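Local coordinates for uncharacterized protein (Parabacteroides merdae, PDB 4R7F), which is of unknown function but contains three immunoglobulin-like beta-sandwich domains and begins with a region related to the first domain of type 9 secretion system plug proteins, at residues A[38-43]-A[100-105]; A[152-157]-A[212-217]; A[292-297]-A[334-339]. All coordinates share one frame; numbering follows the deposited sequence.

Interaction 1. Residues A[38-43]-A[100-105]; sequences QIEINF and RLLLPN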
loop_
_atom_site.group_PDB
_atom_site.type_symbol
_atom_site.label_atom_id
_atom_site.label_comp_id
_atom_site.label_asym_id
_atom_site.label_seq_id
_atom_site.Cartn_x
_atom_site.Cartn_y
_atom_site.Cartn_z
ATOM N N GLN A 38 -12.551 16.628 3.021
ATOM C CA GLN A 38 -13.358 16.778 4.229
ATOM C C GLN A 38 -13.417 15.505 5.041
ATOM O O GLN A 38 -13.395 14.383 4.499
ATOM C CB GLN A 38 -14.780 17.133 3.856
ATOM C CG GLN A 38 -14.920 18.439 3.084
ATOM C CD GLN A 38 -16.293 18.551 2.436
ATOM O OE1 GLN A 38 -16.601 17.807 1.498
ATOM N NE2 GLN A 38 -17.142 19.436 2.970
ATOM N N ILE A 39 -13.574 15.669 6.347
ATOM C CA ILE A 39 -13.941 14.547 7.202
ATOM C C ILE A 39 -15.431 14.292 7.125
ATOM O O ILE A 39 -16.226 15.237 7.153
ATOM C CB ILE A 39 -13.572 14.802 8.665
ATOM C CG1 ILE A 39 -12.061 14.728 8.827
ATOM C CG2 ILE A 39 -14.194 13.746 9.559
ATOM C CD1 ILE A 39 -11.489 13.319 8.782
ATOM N N GLU A 40 -15.792 13.013 7.037
ATOM C CA GLU A 40 -17.158 12.586 7.052
ATOM C C GLU A 40 -17.430 11.856 8.364
ATOM O O GLU A 40 -16.771 10.870 8.686
ATOM C CB GLU A 40 -17.450 11.657 5.889
ATOM C CG GLU A 40 -18.868 11.069 5.888
ATOM C CD GLU A 40 -19.146 10.181 4.671
ATOM O OE1 GLU A 40 -18.247 10.033 3.834
ATOM O OE2 GLU A 40 -20.255 9.621 4.536
ATOM N N ILE A 41 -18.434 12.341 9.088
ATOM C CA ILE A 41 -18.982 11.672 10.232
ATOM C C ILE A 41 -20.316 11.096 9.817
ATOM O O ILE A 41 -21.220 11.803 9.463
ATOM C CB ILE A 41 -19.159 12.629 11.411
ATOM C CG1 ILE A 41 -17.792 12.995 11.974
ATOM C CG2 ILE A 41 -20.019 11.974 12.473
ATOM C CD1 ILE A 41 -17.715 14.377 12.554
ATOM N N ASN A 42 -20.413 9.786 9.878
ATOM C CA ASN A 42 -21.581 9.052 9.459
ATOM C C ASN A 42 -22.098 8.122 10.596
ATOM O O ASN A 42 -21.330 7.425 11.274
ATOM C CB ASN A 42 -21.189 8.243 8.236
ATOM C CG ASN A 42 -22.383 7.782 7.443
ATOM O OD1 ASN A 42 -23.193 6.977 7.905
ATOM N ND2 ASN A 42 -22.514 8.315 6.253
ATOM N N PHE A 43 -23.401 8.091 10.795
ATOM C CA PHE A 43 -23.964 7.317 11.862
ATOM C C PHE A 43 -25.428 7.102 11.631
ATOM O O PHE A 43 -26.029 7.843 10.872
ATOM C CB PHE A 43 -23.740 8.029 13.209
ATOM C CG PHE A 43 -24.500 9.307 13.375
ATOM C CD1 PHE A 43 -23.959 10.499 12.961
ATOM C CD2 PHE A 43 -25.747 9.320 13.984
ATOM C CE1 PHE A 43 -24.650 11.700 13.140
ATOM C CE2 PHE A 43 -26.449 10.514 14.165
ATOM C CZ PHE A 43 -25.895 11.709 13.748
ATOM N N ARG A 100 -25.212 12.183 8.052
ATOM C CA ARG A 100 -23.915 12.469 7.463
ATOM C C ARG A 100 -23.620 13.928 7.712
ATOM O O ARG A 100 -24.451 14.786 7.436
ATOM C CB ARG A 100 -23.957 12.186 5.984
ATOM C CG ARG A 100 -22.655 12.387 5.241
ATOM C CD ARG A 100 -22.632 11.390 4.086
ATOM N NE ARG A 100 -21.926 11.866 2.913
ATOM C CZ ARG A 100 -22.402 12.800 2.100
ATOM N NH1 ARG A 100 -23.576 13.383 2.344
ATOM N NH2 ARG A 100 -21.688 13.174 1.051
ATOM N N LEU A 101 -22.446 14.169 8.278
ATOM C CA LEU A 101 -21.904 15.485 8.543
ATOM C C LEU A 101 -20.522 15.499 7.932
ATOM O O LEU A 101 -19.684 14.651 8.263
ATOM C CB LEU A 101 -21.810 15.716 10.049
ATOM C CG LEU A 101 -21.048 16.944 10.534
ATOM C CD1 LEU A 101 -21.759 18.224 10.129
ATOM C CD2 LEU A 101 -20.935 16.892 12.032
ATOM N N LEU A 102 -20.307 16.424 7.005
ATOM C CA LEU A 102 -18.986 16.681 6.469
ATOM C C LEU A 102 -18.392 17.920 7.139
ATOM O O LEU A 102 -19.091 18.916 7.386
ATOM C CB LEU A 102 -19.060 16.899 4.973
ATOM C CG LEU A 102 -19.727 15.775 4.204
ATOM C CD1 LEU A 102 -19.725 16.095 2.718
ATOM C CD2 LEU A 102 -19.018 14.467 4.481
ATOM N N LEU A 103 -17.101 17.849 7.429
ATOM C CA LEU A 103 -16.369 18.968 7.969
ATOM C C LEU A 103 -15.009 19.112 7.295
ATOM O O LEU A 103 -14.359 18.128 7.002
ATOM C CB LEU A 103 -16.155 18.757 9.445
ATOM C CG LEU A 103 -17.375 18.953 10.333
ATOM C CD1 LEU A 103 -17.158 18.287 11.686
ATOM C CD2 LEU A 103 -17.657 20.430 10.511
ATOM N N PRO A 104 -14.571 20.348 7.039
ATOM C CA PRO A 104 -15.333 21.571 7.234
ATOM C C PRO A 104 -16.473 21.659 6.202
ATOM O O PRO A 104 -16.488 20.904 5.222
ATOM C CB PRO A 104 -14.301 22.654 6.961
ATOM C CG PRO A 104 -13.465 22.038 5.892
ATOM C CD PRO A 104 -13.295 20.615 6.362
ATOM N N ASN A 105 -17.426 22.554 6.431
ATOM C CA ASN A 105 -18.549 22.697 5.517
ATOM C C ASN A 105 -18.913 24.181 5.406
ATOM O O ASN A 105 -18.115 25.032 5.792
ATOM C CB ASN A 105 -19.715 21.809 5.986
ATOM C CG ASN A 105 -20.164 22.118 7.404
ATOM O OD1 ASN A 105 -20.236 23.273 7.800
ATOM N ND2 ASN A 105 -20.463 21.084 8.179
#

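Interaction 2. Residues A[152-157]-A[212-217]; sequences TDIDTN and YNRNLI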
loop_
_atom_site.group_PDB
_atom_site.type_symbol
_atom_site.label_atom_id
_atom_site.label_comp_id
_atom_site.label_asym_id
_atom_site.label_seq_id
_atom_site.Cartn_x
_atom_site.Cartn_y
_atom_site.Cartn_z
ATOM N N THR A 152 13.995 -6.103 14.780
ATOM C CA THR A 152 13.942 -5.069 15.797
ATOM C C THR A 152 15.178 -5.121 16.639
ATOM O O THR A 152 16.041 -5.977 16.461
ATOM C CB THR A 152 12.722 -5.249 16.725
ATOM O OG1 THR A 152 13.003 -6.235 17.727
ATOM C CG2 THR A 152 11.501 -5.648 15.915
ATOM N N ASP A 153 15.252 -4.197 17.572
ATOM C CA ASP A 153 16.360 -4.152 18.495
ATOM C C ASP A 153 16.332 -5.234 19.545
ATOM O O ASP A 153 17.365 -5.475 20.151
ATOM C CB ASP A 153 16.378 -2.806 19.199
ATOM C CG ASP A 153 16.604 -1.658 18.243
ATOM O OD1 ASP A 153 17.228 -1.890 17.167
ATOM O OD2 ASP A 153 16.158 -0.539 18.605
ATOM N N ILE A 154 15.180 -5.879 19.769
ATOM C CA ILE A 154 15.076 -6.903 20.813
ATOM C C ILE A 154 14.880 -8.302 20.293
ATOM O O ILE A 154 14.947 -9.261 21.067
ATOM C CB ILE A 154 13.940 -6.608 21.826
ATOM C CG1 ILE A 154 12.560 -6.676 21.154
ATOM C CG2 ILE A 154 14.183 -5.245 22.468
ATOM C CD1 ILE A 154 11.409 -6.410 22.105
ATOM N N ASP A 155 14.564 -8.422 19.012
ATOM C CA ASP A 155 14.460 -9.719 18.373
ATOM C C ASP A 155 14.572 -9.593 16.841
ATOM O O ASP A 155 14.719 -8.480 16.300
ATOM C CB ASP A 155 13.185 -10.445 18.809
ATOM C CG ASP A 155 11.879 -9.777 18.292
ATOM O OD1 ASP A 155 11.947 -8.744 17.580
ATOM O OD2 ASP A 155 10.772 -10.323 18.603
ATOM N N THR A 156 14.518 -10.729 16.160
ATOM C CA THR A 156 14.728 -10.787 14.722
ATOM C C THR A 156 13.656 -11.648 14.067
ATOM O O THR A 156 13.710 -12.856 14.112
ATOM C CB THR A 156 16.129 -11.341 14.385
ATOM O OG1 THR A 156 17.109 -10.512 15.011
ATOM C CG2 THR A 156 16.374 -11.365 12.856
ATOM N N ASN A 157 12.683 -10.989 13.452
ATOM C CA ASN A 157 11.610 -11.662 12.751
ATOM C C ASN A 157 11.007 -12.779 13.619
ATOM O O ASN A 157 10.993 -13.955 13.239
ATOM C CB ASN A 157 12.120 -12.176 11.403
ATOM C CG ASN A 157 12.656 -11.058 10.517
ATOM O OD1 ASN A 157 12.235 -9.901 10.581
ATOM N ND2 ASN A 157 13.627 -11.392 9.735
ATOM N N TYR A 212 15.661 3.585 16.595
ATOM C CA TYR A 212 16.253 2.735 17.641
ATOM C C TYR A 212 15.647 3.004 19.023
ATOM O O TYR A 212 16.258 2.773 20.045
ATOM C CB TYR A 212 17.781 2.872 17.681
ATOM C CG TYR A 212 18.461 2.690 16.326
ATOM C CD1 TYR A 212 18.354 1.485 15.622
ATOM C CD2 TYR A 212 19.213 3.704 15.764
ATOM C CE1 TYR A 212 18.953 1.315 14.398
ATOM C CE2 TYR A 212 19.826 3.537 14.525
ATOM C CZ TYR A 212 19.702 2.340 13.854
ATOM O OH TYR A 212 20.355 2.150 12.648
ATOM N N ASN A 213 14.419 3.456 19.032
ATOM C CA ASN A 213 13.736 3.798 20.257
ATOM C C ASN A 213 12.992 2.585 20.770
ATOM O O ASN A 213 12.162 2.016 20.075
ATOM C CB ASN A 213 12.768 4.938 19.980
ATOM C CG ASN A 213 12.262 5.579 21.224
ATOM O OD1 ASN A 213 11.705 4.897 22.110
ATOM N ND2 ASN A 213 12.446 6.899 21.323
ATOM N N ARG A 214 13.296 2.186 21.998
ATOM C CA ARG A 214 12.756 0.967 22.539
ATOM C C ARG A 214 11.222 1.019 22.604
ATOM O O ARG A 214 10.556 0.010 22.399
ATOM C CB ARG A 214 13.369 0.692 23.898
ATOM C CG ARG A 214 12.815 -0.496 24.642
ATOM C CD ARG A 214 13.307 -1.820 24.082
ATOM N NE ARG A 214 12.663 -2.918 24.812
ATOM C CZ ARG A 214 11.388 -3.278 24.655
ATOM N NH1 ARG A 214 10.596 -2.655 23.809
ATOM N NH2 ARG A 214 10.894 -4.281 25.338
ATOM N N ASN A 215 10.658 2.193 22.846
ATOM C CA ASN A 215 9.201 2.325 22.974
ATOM C C ASN A 215 8.500 2.156 21.642
ATOM O O ASN A 215 7.294 2.065 21.621
ATOM C CB ASN A 215 8.833 3.711 23.519
ATOM C CG ASN A 215 9.648 4.071 24.738
ATOM O OD1 ASN A 215 9.394 3.543 25.782
ATOM N ND2 ASN A 215 10.687 4.919 24.582
ATOM N N LEU A 216 9.244 2.195 20.532
ATOM C CA LEU A 216 8.640 2.118 19.224
ATOM C C LEU A 216 8.585 0.698 18.705
ATOM O O LEU A 216 8.337 0.478 17.516
ATOM C CB LEU A 216 9.330 3.052 18.242
ATOM C CG LEU A 216 8.939 4.506 18.424
ATOM C CD1 LEU A 216 9.733 5.374 17.486
ATOM C CD2 LEU A 216 7.454 4.717 18.211
ATOM N N ILE A 217 8.755 -0.257 19.614
ATOM C CA ILE A 217 8.632 -1.660 19.306
ATOM C C ILE A 217 7.273 -2.151 19.796
ATOM O O ILE A 217 6.956 -2.088 20.970
ATOM C CB ILE A 217 9.747 -2.488 19.954
ATOM C CG1 ILE A 217 11.106 -2.012 19.450
ATOM C CG2 ILE A 217 9.572 -3.949 19.584
ATOM C CD1 ILE A 217 12.286 -2.784 20.013
HETATM O O HOH W 1 15.607 -0.026 21.178
#

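Interaction 3. Residues A[292-297]-A[334-339]; sequences IVHFTL and EKAVLL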
loop_
_atom_site.group_PDB
_atom_site.type_symbol
_atom_site.label_atom_id
_atom_site.label_comp_id
_atom_site.label_asym_id
_atom_site.label_seq_id
_atom_site.Cartn_x
_atom_site.Cartn_y
_atom_site.Cartn_z
ATOM N N ILE A 292 -28.573 -9.276 14.705
ATOM C CA ILE A 292 -27.821 -9.618 15.899
ATOM C C ILE A 292 -26.716 -10.554 15.478
ATOM O O ILE A 292 -26.993 -11.654 15.006
ATOM C CB ILE A 292 -28.646 -10.382 16.937
ATOM C CG1 ILE A 292 -29.870 -9.593 17.368
ATOM C CG2 ILE A 292 -27.796 -10.691 18.161
ATOM C CD1 ILE A 292 -29.515 -8.323 18.076
ATOM N N VAL A 293 -25.463 -10.141 15.648
ATOM C CA VAL A 293 -24.361 -11.041 15.314
ATOM C C VAL A 293 -23.770 -11.684 16.558
ATOM O O VAL A 293 -23.491 -11.001 17.518
ATOM C CB VAL A 293 -23.301 -10.315 14.516
ATOM C CG1 VAL A 293 -22.197 -11.266 14.105
ATOM C CG2 VAL A 293 -23.962 -9.645 13.317
ATOM N N HIS A 294 -23.576 -13.010 16.505
ATOM C CA HIS A 294 -23.125 -13.790 17.629
ATOM C C HIS A 294 -21.704 -14.244 17.426
ATOM O O HIS A 294 -21.415 -14.999 16.484
ATOM C CB HIS A 294 -23.981 -15.040 17.843
ATOM C CG HIS A 294 -25.415 -14.748 18.100
ATOM N ND1 HIS A 294 -25.953 -14.697 19.367
ATOM C CD2 HIS A 294 -26.431 -14.479 17.250
ATOM C CE1 HIS A 294 -27.233 -14.402 19.286
ATOM N NE2 HIS A 294 -27.543 -14.245 18.015
ATOM N N PHE A 295 -20.838 -13.809 18.343
ATOM C CA PHE A 295 -19.413 -14.158 18.308
ATOM C C PHE A 295 -19.142 -15.203 19.355
ATOM O O PHE A 295 -19.670 -15.102 20.463
ATOM C CB PHE A 295 -18.541 -12.956 18.648
ATOM C CG PHE A 295 -18.592 -11.844 17.637
ATOM C CD1 PHE A 295 -19.649 -10.962 17.617
ATOM C CD2 PHE A 295 -17.551 -11.649 16.765
ATOM C CE1 PHE A 295 -19.666 -9.924 16.724
ATOM C CE2 PHE A 295 -17.575 -10.618 15.856
ATOM C CZ PHE A 295 -18.630 -9.751 15.840
ATOM N N THR A 296 -18.274 -16.151 19.019
ATOM C CA THR A 296 -17.911 -17.231 19.905
ATOM C C THR A 296 -16.426 -17.465 19.836
ATOM O O THR A 296 -15.908 -17.682 18.740
ATOM C CB THR A 296 -18.634 -18.538 19.498
ATOM O OG1 THR A 296 -20.048 -18.350 19.620
ATOM C CG2 THR A 296 -18.252 -19.642 20.407
ATOM N N LEU A 297 -15.741 -17.411 20.987
ATOM C CA LEU A 297 -14.325 -17.778 21.077
ATOM C C LEU A 297 -14.158 -18.948 22.027
ATOM O O LEU A 297 -14.307 -18.789 23.220
ATOM C CB LEU A 297 -13.466 -16.592 21.523
ATOM C CG LEU A 297 -11.983 -16.886 21.834
ATOM C CD1 LEU A 297 -11.242 -17.363 20.591
ATOM C CD2 LEU A 297 -11.291 -15.677 22.431
ATOM N N GLU A 334 -18.435 -15.368 24.677
ATOM C CA GLU A 334 -19.545 -15.148 23.780
ATOM C C GLU A 334 -20.094 -13.750 23.900
ATOM O O GLU A 334 -20.164 -13.200 24.982
ATOM C CB GLU A 334 -20.677 -16.146 24.051
ATOM C CG GLU A 334 -20.337 -17.593 23.684
ATOM C CD GLU A 334 -21.515 -18.572 23.814
ATOM O OE1 GLU A 334 -22.635 -18.183 23.436
ATOM O OE2 GLU A 334 -21.310 -19.743 24.253
ATOM N N LYS A 335 -20.501 -13.195 22.764
ATOM C CA LYS A 335 -21.149 -11.909 22.720
ATOM C C LYS A 335 -22.103 -11.767 21.513
ATOM O O LYS A 335 -21.820 -12.236 20.389
ATOM C CB LYS A 335 -20.089 -10.793 22.726
ATOM C CG LYS A 335 -20.659 -9.390 22.935
ATOM C CD LYS A 335 -19.559 -8.358 23.157
ATOM C CE LYS A 335 -20.073 -7.096 23.810
ATOM N NZ LYS A 335 -20.059 -7.189 25.288
ATOM N N ALA A 336 -23.230 -11.101 21.781
ATOM C CA ALA A 336 -24.246 -10.740 20.774
ATOM C C ALA A 336 -24.114 -9.269 20.541
ATOM O O ALA A 336 -24.101 -8.510 21.498
ATOM C CB ALA A 336 -25.649 -11.026 21.293
ATOM N N VAL A 337 -24.021 -8.860 19.282
ATOM C CA VAL A 337 -23.879 -7.449 18.945
ATOM C C VAL A 337 -24.800 -7.121 17.773
ATOM O O VAL A 337 -24.775 -7.788 16.744
ATOM C CB VAL A 337 -22.425 -7.171 18.488
ATOM C CG1 VAL A 337 -22.215 -5.683 18.249
ATOM C CG2 VAL A 337 -21.467 -7.720 19.514
ATOM N N LEU A 338 -25.577 -6.065 17.902
ATOM C CA LEU A 338 -26.378 -5.603 16.789
ATOM C C LEU A 338 -25.504 -4.759 15.851
ATOM O O LEU A 338 -25.019 -3.696 16.214
ATOM C CB LEU A 338 -27.558 -4.785 17.297
ATOM C CG LEU A 338 -28.623 -4.395 16.264
ATOM C CD1 LEU A 338 -29.531 -5.577 15.957
ATOM C CD2 LEU A 338 -29.466 -3.221 16.738
ATOM N N LEU A 339 -25.377 -5.257 14.632
ATOM C CA LEU A 339 -24.502 -4.753 13.597
ATOM C C LEU A 339 -25.256 -4.616 12.265
ATOM O O LEU A 339 -26.122 -5.449 11.899
ATOM C CB LEU A 339 -23.315 -5.719 13.393
ATOM C CG LEU A 339 -22.322 -5.792 14.565
ATOM C CD1 LEU A 339 -21.279 -6.867 14.344
ATOM C CD2 LEU A 339 -21.639 -4.456 14.767
HETATM O O HOH W 2 -22.267 -16.333 20.817
#

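Interaction 1. Residues A[38-43]-A[100-105]
Strands 39-43 and 100-103 run antiparallel, with an angle of 165° between their directions. I39 pairs with L103 and I41 with L101 as hydrogen-bonded pairs, each making two backbone bonds. The straightest is I41 N to L101 O, 2.8 Å. E40–L102 and N42–R100 are the non-hydrogen-bonded pairs between and beyond them. E40 is the side chain to follow. Its CG lies anti to the backbone N (chi1 176°), and the chain stays extended. E40 CB rests against CD2 of L102 at 3.5 Å. CG meets the same methyl and nears CG of R100. The carboxylate then reaches the arginine. E40 OE2 forms a salt bridge with R100 NE at 3.2 Å and lies in the guanidinium plane, at its edge. The two planar groups stand almost perpendicular, 83° apart. A second donor grips the same oxygen: N42 ND2 gives a hydrogen bond of 3.1 Å to the anti lone pair of E40 OE2. The arginine's charge and the N42 N-H probably favour the ionised carboxylate. R100 is shared, since its NH1 also bridges to D85, and the amide oxygen of N42 bonds N98.

At the strand end, the Q38 side chain crosses that of L102 at about a right angle. Q38 NE2 donates to P104 O at 2.8 Å, nearly along the C=O axis. The peptide before P104 is cis.

The other face is apolar. I41 CD1 touches L103 CD1 at 4.0 Å and L101 CD2 at 4.1 Å. These side chains turn toward the second sheet, where F131, A133, F135, I118 and Y55 receive them. A mixed face carrying E40, N42, R100 and L102 and a buried aliphatic face on an antiparallel pair fit a sheet of an immunoglobulin-like beta-sandwich.

Interaction 2. Residues A[152-157]-A[212-217]
Two hydrogen bonds hold OG1 of T152. T152 OG1 accepts from I154 N at 3.0 Å, which makes an ST turn, and donates to D155 OD1 at 2.7 Å. The second bond meets D155 from above its carboxylate plane. A chi1 of 81° puts OG1 between the backbone N and the carbonyl carbon, where it faces both partners. The backbone bond T152 N to D155 O adds to the fold of the loop. The partner segment has a matching device. OD1 of N213 accepts from both N and ND2 of N215, and the first of these bonds makes an Asx turn. Each turn is therefore fixed from within.

Between the segments there is no direct hydrogen bond. Water 1 joins them instead, donating to D153 OD2 at 2.7 Å and to Y212 O at 3.1 Å. D153 lies across Y212 at about a right angle, with OD1 near the plane of the ring at its edge.

The remaining contact is made mainly by I154, against I217 and the R214 guanidinium. The ends of I154 and I217 meet, with I154 CG2 and I217 CD1 4.0 Å apart. I154 CG2 also lies 3.6 Å from R214 NE. I154 CD1 sits over one face of the R214 guanidinium, toward its rim. R214 gets there by a bend at chi2 (75°). H160 and Q162 of strand 160-168 also touch I217.

The tyrosine end belongs to the dimer contact: Y212 OH hydrogen-bonds K170 N and N206 O of the second subunit. The loop 152-157 thus meets the turn 212-217 through a few methyls and one bridging water. Such a contact depends on shape and solvent more than on direct polar pairing, and the direct polar bonds lie inside each segment or go to partners elsewhere.

Interaction 3. Residues A[292-297]-A[334-339]
Two neighbouring antiparallel strands of a beta-sandwich sheet, 290-298 and 332-340, meet here. The directions of 292-297 and 334-339 differ by 150°. Their backbone bonds come in two pairs. V293 and V337 exchange bonds, with V293 N to V337 O at 2.7 Å and its donor above the carbonyl plane. F295 and K335 do the same, and F295 N to K335 O at 2.8 Å is almost straight (178°). The intervening H294–A336 pair is non-hydrogen-bonded, with a CA-H...O contact from H294 CA to K335 O.

The apolar contacts divide by face. V293, F295 and V337 lie on the side turned to the second sheet, and L339 joins them. F295 CE1 touches V337 CG2 at 4.0 Å. The tip of its ring meets L339 CD1 at the ring edge, while V293 CG2 packs on L339 CB at 4.0 Å. M227 packs on V293, F295 and L339, and Y346 meets the F295 ring edge-to-face. K335 starts on the same face, but its end leads off and its NZ bonds K323 O.

The other face is more polar. H294 NE2 is held by N250. T296 and E334 run alongside each other. Water 2 donates to F295 O at 2.9 Å and to E334 OE1 at 3.2 Å, so it ties the carboxylate to the partner backbone. E334 OE2 bonds T330.

I292 occupies this face too. I292 CG2 touches A336 CB at 3.8 Å, and I292 CD1 presses on L338 CD1 at 3.5 Å, closer than usual van der Waals contact.

Overall arrangement
The three contacts follow one another along the chain and do not touch; their centres are 29 to 38 Å apart. Interactions 1 and 3 are alike: each joins two adjacent antiparallel strands of a sandwich sheet, with a buried apolar face and a more polar outer one. Their polar sides differ. Interaction 1 has a salt bridge across the pair; interaction 3 has a bridging water instead. Both also use partners outside the pair. Interaction 2 joins a loop to a turn within strand 207-219. It has no ladder, buries the least surface, and lies nearer the periphery, beside the second subunit. Interactions 1 and 2 sit on opposite sides of the chain's centre.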